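PDB 1E9R: conjugal transfer protein TRWB from Escherichia coli, which couples the processed DNA to the transport apparatus in bacterial conjugation, probably as a ring-shaped, DNA-binding ATPase that pumps the strand across the membrane. Local coordinates for the interface of chains A and B. Residues are numbered along the deposited sequence; one frame, centred on the assembly and turned at random. Chains: chain A/B, Conjugal transfer protein TRWB.

The interface of chains A and B. Residues chain A 347, 350; chain B 340, 355, 358-359.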
loop_
_atom_site.group_PDB
_atom_site.type_symbol
_atom_site.label_atom_id
_atom_site.label_comp_id
_atom_site.label_asym_id
_atom_site.label_seq_id
_atom_site.Cartn_x
_atom_site.Cartn_y
_atom_site.Cartn_z
ATOM N N ARG A 347 8.969 17.325 19.929
ATOM C CA ARG A 347 9.832 17.660 18.805
ATOM C C ARG A 347 10.349 16.401 18.118
ATOM O O ARG A 347 11.002 16.467 17.073
ATOM C CB ARG A 347 10.987 18.571 19.236
ATOM C CG ARG A 347 12.007 17.982 20.165
ATOM C CD ARG A 347 12.542 19.089 21.086
ATOM N NE ARG A 347 12.985 20.282 20.356
ATOM C CZ ARG A 347 12.935 21.523 20.842
ATOM N NH1 ARG A 347 12.453 21.749 22.060
ATOM N NH2 ARG A 347 13.376 22.537 20.106
ATOM N N PRO A 350 7.765 15.450 14.320
ATOM C CA PRO A 350 7.542 16.545 13.377
ATOM C C PRO A 350 6.329 16.349 12.473
ATOM O O PRO A 350 5.740 17.317 11.992
ATOM C CB PRO A 350 8.849 16.596 12.597
ATOM C CG PRO A 350 9.319 15.189 12.651
ATOM C CD PRO A 350 9.062 14.809 14.072
ATOM N N LEU B 340 14.889 15.325 22.980
ATOM C CA LEU B 340 15.599 14.638 21.904
ATOM C C LEU B 340 17.072 15.024 21.748
ATOM O O LEU B 340 17.465 16.159 22.018
ATOM C CB LEU B 340 14.876 14.916 20.580
ATOM C CG LEU B 340 15.594 14.634 19.254
ATOM C CD1 LEU B 340 15.655 13.142 19.000
ATOM C CD2 LEU B 340 14.858 15.327 18.121
ATOM N N ASP B 355 14.843 13.627 8.162
ATOM C CA ASP B 355 13.957 13.400 9.303
ATOM C C ASP B 355 14.505 14.165 10.519
ATOM O O ASP B 355 13.781 14.902 11.193
ATOM C CB ASP B 355 13.913 11.874 9.571
ATOM C CG ASP B 355 12.958 11.465 10.696
ATOM O OD1 ASP B 355 12.217 12.312 11.246
ATOM O OD2 ASP B 355 12.956 10.259 11.025
ATOM N N LEU B 358 14.309 17.960 9.946
ATOM C CA LEU B 358 12.932 18.397 10.147
ATOM C C LEU B 358 12.592 18.412 11.636
ATOM O O LEU B 358 11.972 19.355 12.115
ATOM C CB LEU B 358 11.969 17.453 9.422
ATOM C CG LEU B 358 10.594 17.923 8.921
ATOM C CD1 LEU B 358 9.561 16.856 9.226
ATOM C CD2 LEU B 358 10.191 19.228 9.548
ATOM N N SER B 359 12.993 17.367 12.362
ATOM C CA SER B 359 12.726 17.273 13.800
ATOM C C SER B 359 13.307 18.474 14.543
ATOM O O SER B 359 12.669 19.013 15.456
ATOM C CB SER B 359 13.325 15.990 14.387
ATOM O OG SER B 359 12.696 14.824 13.873
#
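A:Pro350 lays the CB, CG and CD side of its ring against B:Leu358 and B:Ser359, and the pairing is one of shape and apolar surface rather than of polar bonds. Its CB lies 3.5 Å from the methyl CD1 of B:Leu358, and the two side chains cross obliquely, with CG of the ring also touching that methyl. CG of B:Leu358 is roughly anti to the backbone N (chi1 -153°), and together with chi2 this brings CD1 to the proline. Further along the same ring, CG and CD both rest on the hydroxyl OG of B:Ser359, with CG to OG at 3.6 Å. Beside the proline, the carbonyl O of A:Arg347 comes up to CB of B:Ser359 at 3.6 Å. That oxygen also faces the carbonyl O of B:Ser359 at 3.4 Å, two acceptors that cannot bond each other and would, if anything, repel slightly. CB of A:Arg347 lies 4.2 Å from the carbonyl O of B:Ser359, while the guanidinium extends away from the serine. B:Leu340 lies at the margin, its CD2 4.2 Å from the O of A:Arg347. Behind the first shell, the B:Ser359 hydroxyl turns back along its own helix, anti to the carbonyl carbon (chi1 -66°), and bonds the backbone O of B:Asp355 at 2.9 Å. The donor stands above the carbonyl plane, 41° out of it, and the bond holds OG where the proline ring meets it. An alanine in place of B:Ser359 would probably open a small gap beside CG and CD of A:Pro350 and leave the B:Asp355 carbonyl without its hydroxyl partner. The patch joins neighbouring subunits of the hexamer, copies of one chain meeting through unlike surfaces: A:Pro350 begins helix 350-360 of chain A, just after the loop carrying A:Arg347, whereas B:Leu358 and B:Ser359 lie near the end of the equivalent helix of chain B, with B:Leu340 on strand 339-342.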